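Local coordinates for protein aspartate aminotransferase, cytoplasmic (PDB 6JPK) that catalyses the pyridoxal phosphate-dependent transfer of an amino group between L-aspartate and 2-oxoglutarate, giving oxaloacetate and L-glutamate, at residues R99-Q104 with S275-V280. The protein carries 1 engineered substitution. Residues are numbered along the deposited sequence; the frame is centred on the assembly and turned at random.
Sequences RVASMQ and STKNKV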
ATOM      1  N   ARG A  99      10.284  11.246  20.650  1.00 10.78           N
ATOM      2  CA  ARG A  99       9.290  10.372  21.260  1.00  9.64           C
ATOM      3  C   ARG A  99       8.206   9.886  20.297  1.00 10.95           C
ATOM      4  O   ARG A  99       7.337   9.111  20.716  1.00  9.48           O
ATOM      5  CB  ARG A  99       8.633  11.082  22.451  1.00  9.81           C
ATOM      6  CG  ARG A  99       9.491  11.091  23.722  1.00 11.20           C
ATOM      7  CD  ARG A  99       8.918  12.054  24.769  1.00 11.83           C
ATOM      8  NE  ARG A  99       7.540  11.722  25.110  1.00 13.33           N
ATOM      9  CZ  ARG A  99       6.770  12.458  25.906  1.00 14.27           C
ATOM     10  NH1 ARG A  99       7.250  13.582  26.446  1.00 12.45           N
ATOM     11  NH2 ARG A  99       5.524  12.070  26.159  1.00 11.53           N
ATOM     12  N   VAL A 100       8.216  10.293  19.028  1.00  8.97           N
ATOM     13  CA  VAL A 100       7.161   9.897  18.092  1.00  8.60           C
ATOM     14  C   VAL A 100       7.755   8.925  17.080  1.00 10.16           C
ATOM     15  O   VAL A 100       8.720   9.257  16.381  1.00  8.99           O
ATOM     16  CB  VAL A 100       6.523  11.111  17.392  1.00  8.43           C
ATOM     17  CG1 VAL A 100       5.373  10.666  16.479  1.00  9.92           C
ATOM     18  CG2 VAL A 100       6.007  12.108  18.408  1.00  8.57           C
ATOM     19  N   ALA A 101       7.200   7.714  17.022  1.00 11.27           N
ATOM     20  CA  ALA A 101       7.532   6.746  15.978  1.00 12.68           C
ATOM     21  C   ALA A 101       6.533   6.944  14.845  1.00 11.45           C
ATOM     22  O   ALA A 101       5.335   6.731  15.031  1.00 12.86           O
ATOM     23  CB  ALA A 101       7.478   5.315  16.513  1.00 10.63           C
ATOM     24  N   SER A 102       7.014   7.376  13.681  1.00  7.83           N
ATOM     25  CA  SER A 102       6.154   7.736  12.556  1.00  7.57           C
ATOM     26  C   SER A 102       6.455   6.820  11.382  1.00 12.66           C
ATOM     27  O   SER A 102       7.617   6.653  11.000  1.00 12.46           O
ATOM     28  CB  SER A 102       6.348   9.199  12.143  1.00 11.04           C
ATOM     29  OG  SER A 102       6.062  10.080  13.228  1.00 12.58           O
ATOM     30  N   MET A 103       5.409   6.230  10.811  1.00  8.99           N
ATOM     31  CA  MET A 103       5.539   5.330   9.676  1.00 11.21           C
ATOM     32  C   MET A 103       4.626   5.832   8.567  1.00 11.11           C
ATOM     33  O   MET A 103       3.395   5.808   8.711  1.00  7.86           O
ATOM     34  CB  MET A 103       5.172   3.902  10.069  1.00 14.36           C
ATOM     35  CG  MET A 103       6.117   3.300  11.101  1.00 19.13           C
ATOM     36  SD  MET A 103       7.391   2.320  10.273  1.00 25.16           S
ATOM     37  CE  MET A 103       6.293   1.310   9.249  1.00  7.36           C
ATOM     38  N   GLN A 104       5.222   6.288   7.470  1.00  7.00           N
ATOM     39  CA  GLN A 104       4.426   6.617   6.295  1.00  6.86           C
ATOM     40  C   GLN A 104       3.657   5.375   5.871  1.00  8.01           C
ATOM     41  O   GLN A 104       4.207   4.269   5.840  1.00  9.56           O
ATOM     42  CB  GLN A 104       5.319   7.122   5.165  1.00  6.97           C
ATOM     43  CG  GLN A 104       4.576   7.451   3.876  1.00  6.88           C
ATOM     44  CD  GLN A 104       5.521   7.864   2.769  1.00  7.80           C
ATOM     45  OE1 GLN A 104       6.641   8.347   3.025  1.00  7.22           O
ATOM     46  NE2 GLN A 104       5.077   7.685   1.526  1.00  7.00           N
ATOM     47  N   SER A 275      13.525   5.529  24.074  1.00 12.30           N
ATOM     48  CA  SER A 275      13.834   4.103  24.100  1.00 15.00           C
ATOM     49  C   SER A 275      12.656   3.265  23.605  1.00 13.85           C
ATOM     50  O   SER A 275      12.810   2.413  22.721  1.00 11.82           O
ATOM     51  CB  SER A 275      14.227   3.691  25.518  1.00 16.61           C
ATOM     52  OG  SER A 275      14.515   2.309  25.548  1.00 26.31           O
ATOM     53  N   THR A 276      11.466   3.497  24.155  1.00 10.88           N
ATOM     54  CA  THR A 276      10.301   2.725  23.716  1.00 10.56           C
ATOM     55  C   THR A 276       9.871   3.115  22.300  1.00 13.51           C
ATOM     56  O   THR A 276       9.426   2.255  21.525  1.00 12.61           O
ATOM     57  CB  THR A 276       9.158   2.920  24.711  1.00 10.59           C
ATOM     58  OG1 THR A 276       9.603   2.521  26.012  1.00 11.09           O
ATOM     59  CG2 THR A 276       7.898   2.117  24.307  1.00 10.30           C
ATOM     60  N   LYS A 277      10.015   4.395  21.944  1.00 11.41           N
ATOM     61  CA  LYS A 277       9.788   4.822  20.567  1.00 10.65           C
ATOM     62  C   LYS A 277      10.552   3.938  19.591  1.00  9.54           C
ATOM     63  O   LYS A 277      10.003   3.474  18.588  1.00  9.24           O
ATOM     64  CB  LYS A 277      10.201   6.290  20.409  1.00 12.36           C
ATOM     65  CG  LYS A 277       9.787   6.929  19.085  1.00 15.99           C
ATOM     66  CD  LYS A 277      10.755   6.658  17.948  1.00 19.48           C
ATOM     67  CE  LYS A 277      12.082   7.328  18.164  1.00 24.66           C
ATOM     68  NZ  LYS A 277      12.777   7.535  16.857  1.00 24.22           N
ATOM     69  N   ASN A 278      11.828   3.687  19.872  1.00  9.89           N
ATOM     70  CA  ASN A 278      12.631   2.911  18.934  1.00 12.71           C
ATOM     71  C   ASN A 278      12.289   1.426  18.966  1.00 11.83           C
ATOM     72  O   ASN A 278      12.323   0.772  17.920  1.00 14.35           O
ATOM     73  CB  ASN A 278      14.109   3.161  19.205  1.00 11.40           C
ATOM     74  CG  ASN A 278      14.529   4.541  18.740  1.00 16.34           C
ATOM     75  OD1 ASN A 278      14.165   4.963  17.639  1.00 17.30           O
ATOM     76  ND2 ASN A 278      15.239   5.271  19.587  1.00 17.74           N
ATOM     77  N   LYS A 279      11.940   0.874  20.128  1.00 11.88           N
ATOM     78  CA  LYS A 279      11.489  -0.519  20.163  1.00 10.18           C
ATOM     79  C   LYS A 279      10.257  -0.712  19.283  1.00  9.74           C
ATOM     80  O   LYS A 279      10.211  -1.621  18.438  1.00  9.93           O
ATOM     81  CB  LYS A 279      11.199  -0.937  21.607  1.00 11.99           C
ATOM     82  CG  LYS A 279      12.443  -1.010  22.481  1.00 11.03           C
ATOM     83  CD  LYS A 279      12.089  -1.122  23.959  1.00 12.34           C
ATOM     84  CE  LYS A 279      13.330  -1.396  24.808  1.00 15.56           C
ATOM     85  NZ  LYS A 279      13.072  -1.201  26.274  1.00 18.04           N
ATOM     86  N   VAL A 280       9.260   0.160  19.452  1.00  9.50           N
ATOM     87  CA  VAL A 280       8.018   0.064  18.696  1.00  9.12           C
ATOM     88  C   VAL A 280       8.282   0.294  17.211  1.00  9.53           C
ATOM     89  O   VAL A 280       7.784  -0.444  16.350  1.00  8.66           O
ATOM     90  CB  VAL A 280       6.987   1.065  19.260  1.00  9.00           C
ATOM     91  CG1 VAL A 280       5.791   1.238  18.319  1.00  8.57           C
ATOM     92  CG2 VAL A 280       6.542   0.641  20.646  1.00  9.24           C
TER
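The flat peptide group joining V100 to A101 turns one face to the aliphatic part of K277. CG of K277 sits over that face, 3.4 Å from A101 N and 3.5 Å from V100 C. CD lies over the same face and leans to the oxygen edge, 3.7 Å from V100 O. Backbone hydrogen bonding joins A101 to Y269 of strand 264-270. The next peptide back is met as well, with R99 C 3.6 Å from K277 CG. The methyl of A101 lies against the base of the K277 side chain, with CB 3.8 Å from both K277 CG and K277 O.

K277 holds CG anti to its backbone N (chi1 -170°), which directs the chain at the strand. Bends at chi2 and chi3 carry NZ on to N278 OD1, to which it donates at 3.0 Å, and to D98, its salt-bridge partner just before the strand. NZ comes from above the amide of N278, 37° out of the carbonyl plane. Two acceptors thus fix the ammonium end of a largely buried lysine.

The side chains of R99 and V100 start away from the helix. R99 instead donates through NE to A271 O. Further along, A101 and M103 touch L281 of the same helix. The helix also meets the second subunit: K279 NZ bonds A7 O of that chain, and V280 packs on its F6.

Strand 100-106, outermost in the mixed sheet within this chain, pairs antiparallel with strand 264-270, which leads by a short turn into helix 274-289. The helix packs on one face of the sheet at its border, with helix 77-87 against the other face of strand 100-106. This belongs to the large-domain alpha/beta architecture of fold-type I PLP-dependent aminotransferases.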